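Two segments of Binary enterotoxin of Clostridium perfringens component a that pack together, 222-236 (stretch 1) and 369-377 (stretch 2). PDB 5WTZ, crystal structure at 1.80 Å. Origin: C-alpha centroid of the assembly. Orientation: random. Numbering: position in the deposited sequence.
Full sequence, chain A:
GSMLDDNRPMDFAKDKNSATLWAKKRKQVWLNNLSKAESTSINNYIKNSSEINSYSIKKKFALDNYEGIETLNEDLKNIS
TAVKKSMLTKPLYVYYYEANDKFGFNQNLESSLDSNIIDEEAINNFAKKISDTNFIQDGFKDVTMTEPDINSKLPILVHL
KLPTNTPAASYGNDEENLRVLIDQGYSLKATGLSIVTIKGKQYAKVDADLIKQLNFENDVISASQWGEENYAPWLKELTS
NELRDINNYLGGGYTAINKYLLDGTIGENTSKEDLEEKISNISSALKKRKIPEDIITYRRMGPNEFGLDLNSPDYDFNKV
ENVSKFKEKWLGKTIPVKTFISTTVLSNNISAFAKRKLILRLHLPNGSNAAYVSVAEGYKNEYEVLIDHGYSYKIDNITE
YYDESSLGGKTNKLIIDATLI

Stretch 1, residues 222-236: SASQWGEENYAPWLK
Stretch 2 (369-377) NAAYVSVAE

Residues 222-236 form part of a longer helix, against which residues 369-377 pack as a short strand (370-372) followed by a 3-10 segment (373-375). The helix and strand axes approach to 8.0 Å, with 112° between their N-to-C directions. The i-to-i+4 backbone bonds run unbroken through Ala232 N, although Asn230 (phi/psi -96/-22°) and Tyr231 (-124/3°) already depart from ideal helical values; the kink follows where the nitrogens of Pro233 and Trp234 lack a bond to the preceding turn. Leu235 N to Tyr231 O, 3.1 Å, restores the helical pattern. In register, Gly227 is nearest Tyr372 (CA to CA 5.6 Å), Glu228 nearest Val375 (CA to CA 5.8 Å) and Leu235 nearest Ala376 (CA to CA 6.5 Å). No hydrogen bond crosses the contact, which buries 587 Å² in total and is largely apolar.

Tyr372 contributes the largest area. Extended at phi/psi -79/93°, it points toward the helix with chi1 t and chi2 -84°, laying its ring flat on Gly227. Gly227 CA sits 3.4 Å from the centroid of the Tyr372 ring, only 10° off the normal, a CH-pi contact made possible by the absence of a side chain: a CB modelled ideally on Gly227 would clash with Tyr372 CE1. Trp226 (chi1 t, chi2 90°) offers its ring edge, Trp226 CZ3 lying 4.2 Å from Tyr372 CD2.

Val375 (phi/psi -69/-27°, chi1 m) points toward the helix near the kink. Val375 CG1 lies 3.1 Å from Gly227 O, a tight van der Waals approach to a carbonyl that already accepts the backbone bond from Tyr231 N (2.8 Å). Val375 CG2 is 3.4 Å from Tyr231 O and 3.9 Å from Leu235 CB. Leu235 (chi1 t, chi2 p) extends this apolar patch, placing Leu235 CD1 3.6 Å from Ala376 CB. Within stretch 2, a backbone hydrogen bond from Ala376 N to Val373 O, 3.2 Å, closes the 3-10 segment.

Tyr231 covers the strand backbone. With chi1 m and chi2 -84°, it places one ring face over Tyr372 N and Ala371 C, while Tyr231 CD2 reaches Tyr372 CB at 3.5 Å. Tyr231 OH comes to 3.0 Å from Ala370 O, but this approach is not a hydrogen bond; the hydroxyl is bonded elsewhere in the structure. Trp234 (chi1 t, chi2 84°) receives Ala371 over its face, Ala371 CB being 3.6 Å from the centroid of the Trp234 six-membered ring and 21° off the normal. Trp234 CH2 also meets CG1 of Val373, a residue with chi1 m, at 3.8 Å.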

# COMPACT_ATOMS: atom_id res chain seq x y z
N SER A 222 10.98 14.43 -2.34
CA SER A 222 11.65 13.35 -1.64
C SER A 222 12.02 12.22 -2.59
O SER A 222 13.07 11.60 -2.45
CB SER A 222 10.78 12.82 -0.50
OG SER A 222 10.66 13.81 0.50
N ALA A 223 11.14 11.96 -3.56
CA ALA A 223 11.39 10.93 -4.56
C ALA A 223 12.63 11.26 -5.38
O ALA A 223 13.53 10.43 -5.54
CB ALA A 223 10.19 10.77 -5.46
N SER A 224 12.68 12.49 -5.89
CA SER A 224 13.79 12.96 -6.69
C SER A 224 15.11 12.90 -5.90
O SER A 224 16.13 12.46 -6.41
CB SER A 224 13.51 14.38 -7.18
OG SER A 224 14.64 14.95 -7.80
N GLN A 225 15.06 13.34 -4.64
CA GLN A 225 16.23 13.31 -3.77
C GLN A 225 16.75 11.89 -3.51
O GLN A 225 17.96 11.66 -3.54
CB GLN A 225 15.91 13.98 -2.44
CG GLN A 225 15.94 15.50 -2.52
CD GLN A 225 15.48 16.18 -1.25
OE1 GLN A 225 14.55 15.71 -0.58
NE2 GLN A 225 16.10 17.30 -0.91
N TRP A 226 15.84 10.96 -3.25
CA TRP A 226 16.20 9.56 -3.06
C TRP A 226 16.84 8.99 -4.32
O TRP A 226 17.90 8.36 -4.27
CB TRP A 226 14.97 8.75 -2.65
CG TRP A 226 15.29 7.32 -2.31
CD1 TRP A 226 15.62 6.82 -1.08
CD2 TRP A 226 15.30 6.21 -3.21
NE1 TRP A 226 15.84 5.47 -1.17
CE2 TRP A 226 15.65 5.07 -2.47
CE3 TRP A 226 15.04 6.06 -4.58
CZ2 TRP A 226 15.76 3.81 -3.04
CZ3 TRP A 226 15.14 4.81 -5.15
CH2 TRP A 226 15.50 3.70 -4.38
N GLY A 227 16.21 9.23 -5.47
CA GLY A 227 16.75 8.78 -6.74
C GLY A 227 18.15 9.30 -7.01
O GLY A 227 19.05 8.54 -7.37
N GLU A 228 18.33 10.61 -6.82
CA GLU A 228 19.63 11.23 -6.99
C GLU A 228 20.69 10.67 -6.04
O GLU A 228 21.80 10.36 -6.46
CB GLU A 228 19.51 12.75 -6.80
CG GLU A 228 20.83 13.50 -6.86
CD GLU A 228 21.41 13.55 -8.26
OE1 GLU A 228 20.67 13.29 -9.23
OE2 GLU A 228 22.62 13.85 -8.39
N GLU A 229 20.36 10.57 -4.76
CA GLU A 229 21.34 10.16 -3.76
C GLU A 229 21.81 8.74 -4.02
O GLU A 229 22.98 8.42 -3.87
CB GLU A 229 20.76 10.25 -2.35
CG GLU A 229 20.49 11.65 -1.84
CD GLU A 229 20.04 11.66 -0.39
OE1 GLU A 229 20.66 10.96 0.43
OE2 GLU A 229 19.05 12.37 -0.08
N ASN A 230 20.88 7.89 -4.43
CA ASN A 230 21.17 6.48 -4.51
C ASN A 230 21.58 6.03 -5.90
O ASN A 230 22.26 5.01 -6.02
CB ASN A 230 19.97 5.66 -4.01
CG ASN A 230 19.78 5.77 -2.51
OD1 ASN A 230 20.56 5.22 -1.73
ND2 ASN A 230 18.74 6.47 -2.10
N TYR A 231 21.21 6.78 -6.94
CA TYR A 231 21.54 6.30 -8.29
C TYR A 231 22.35 7.26 -9.16
O TYR A 231 22.67 6.95 -10.31
CB TYR A 231 20.24 5.86 -8.98
CG TYR A 231 19.85 4.50 -8.46
CD1 TYR A 231 20.42 3.35 -9.01
CD2 TYR A 231 18.99 4.36 -7.37
CE1 TYR A 231 20.11 2.09 -8.50
CE2 TYR A 231 18.68 3.11 -6.86
CZ TYR A 231 19.24 1.98 -7.43
OH TYR A 231 18.93 0.74 -6.93
N ALA A 232 22.74 8.41 -8.61
CA ALA A 232 23.75 9.22 -9.29
C ALA A 232 25.07 8.44 -9.48
O ALA A 232 25.63 8.46 -10.57
CB ALA A 232 23.99 10.52 -8.55
N PRO A 233 25.56 7.75 -8.43
CA PRO A 233 26.80 7.00 -8.70
C PRO A 233 26.59 5.86 -9.70
O PRO A 233 27.51 5.55 -10.46
CB PRO A 233 27.20 6.45 -7.33
CG PRO A 233 26.40 7.24 -6.33
CD PRO A 233 25.13 7.57 -7.03
N TRP A 234 25.40 5.25 -9.69
CA TRP A 234 25.07 4.18 -10.63
C TRP A 234 25.21 4.65 -12.08
O TRP A 234 25.85 3.98 -12.90
CB TRP A 234 23.64 3.69 -10.38
CG TRP A 234 23.09 2.76 -11.44
CD1 TRP A 234 23.28 1.40 -11.54
CD2 TRP A 234 22.21 3.11 -12.52
NE1 TRP A 234 22.59 0.90 -12.62
CE2 TRP A 234 21.94 1.93 -13.25
CE3 TRP A 234 21.64 4.32 -12.96
CZ2 TRP A 234 21.12 1.91 -14.38
CZ3 TRP A 234 20.83 4.30 -14.07
CH2 TRP A 234 20.58 3.10 -14.77
N LEU A 235 24.63 5.80 -12.38
CA LEU A 235 24.66 6.38 -13.71
C LEU A 235 26.10 6.57 -14.20
O LEU A 235 26.38 6.39 -15.38
CB LEU A 235 23.91 7.71 -13.74
CG LEU A 235 23.83 8.41 -15.10
CD1 LEU A 235 22.94 7.62 -16.05
CD2 LEU A 235 23.34 9.84 -14.95
N LYS A 236 27.00 6.92 -13.28
CA LYS A 236 28.42 7.08 -13.60
C LYS A 236 29.07 5.80 -14.10
O LYS A 236 29.84 5.81 -15.06
CB LYS A 236 29.20 7.57 -12.38
CG LYS A 236 29.53 9.05 -12.40
CD LYS A 236 30.35 9.45 -11.19
CE LYS A 236 29.80 10.73 -10.58
NZ LYS A 236 29.35 11.70 -11.61
N ASN A 369 17.43 -6.31 -8.21
CA ASN A 369 18.18 -5.77 -9.34
C ASN A 369 17.29 -4.80 -10.12
O ASN A 369 16.53 -5.20 -11.01
CB ASN A 369 18.70 -6.90 -10.25
CG ASN A 369 19.72 -7.77 -9.55
OD1 ASN A 369 20.48 -7.28 -8.71
ND2 ASN A 369 19.75 -9.06 -9.88
N ALA A 370 17.40 -3.52 -9.75
CA ALA A 370 16.57 -2.44 -10.28
C ALA A 370 17.32 -1.14 -10.12
O ALA A 370 18.21 -1.05 -9.25
CB ALA A 370 15.19 -2.37 -9.54
N ALA A 371 17.01 -0.14 -10.93
CA ALA A 371 17.68 1.16 -10.82
C ALA A 371 16.71 2.32 -10.99
O ALA A 371 15.72 2.21 -11.73
CB ALA A 371 18.82 1.27 -11.84
N TYR A 372 16.98 3.42 -10.29
CA TYR A 372 16.27 4.68 -10.51
C TYR A 372 16.87 5.31 -11.75
O TYR A 372 17.87 6.04 -11.67
CB TYR A 372 16.40 5.61 -9.31
CG TYR A 372 15.54 6.86 -9.37
CD1 TYR A 372 15.96 8.00 -10.06
CD2 TYR A 372 14.33 6.91 -8.71
CE1 TYR A 372 15.18 9.16 -10.09
CE2 TYR A 372 13.55 8.05 -8.74
CZ TYR A 372 13.97 9.16 -9.42
OH TYR A 372 13.16 10.28 -9.42
N VAL A 373 16.27 5.05 -12.90
CA VAL A 373 16.91 5.38 -14.17
C VAL A 373 16.75 6.86 -14.52
O VAL A 373 17.50 7.39 -15.33
CB VAL A 373 16.36 4.49 -15.32
CG1 VAL A 373 16.77 3.03 -15.13
CG2 VAL A 373 14.85 4.65 -15.45
N SER A 374 15.79 7.53 -13.87
CA SER A 374 15.53 8.94 -14.13
C SER A 374 16.60 9.91 -13.62
O SER A 374 16.46 11.12 -13.80
CB SER A 374 14.18 9.33 -13.53
OG SER A 374 13.15 8.50 -14.01
N VAL A 375 17.66 9.40 -13.00
CA VAL A 375 18.79 10.27 -12.64
C VAL A 375 19.51 10.71 -13.90
O VAL A 375 20.15 11.78 -13.93
CB VAL A 375 19.82 9.58 -11.72
CG1 VAL A 375 19.23 9.35 -10.36
CG2 VAL A 375 20.32 8.28 -12.33
N ALA A 376 19.42 9.88 -14.93
CA ALA A 376 20.06 10.16 -16.21
C ALA A 376 19.52 11.45 -16.81
O ALA A 376 18.37 11.82 -16.56
CB ALA A 376 19.85 9.00 -17.18
N GLU A 377 20.37 12.15 -17.57
CA GLU A 377 19.96 13.37 -18.25
C GLU A 377 18.76 13.10 -19.16
O GLU A 377 18.72 12.10 -19.87
CB GLU A 377 21.10 13.94 -19.10
CG GLU A 377 22.31 14.44 -18.33
CD GLU A 377 23.36 15.03 -19.27
OE1 GLU A 377 23.02 16.00 -19.99
OE2 GLU A 377 24.51 14.53 -19.29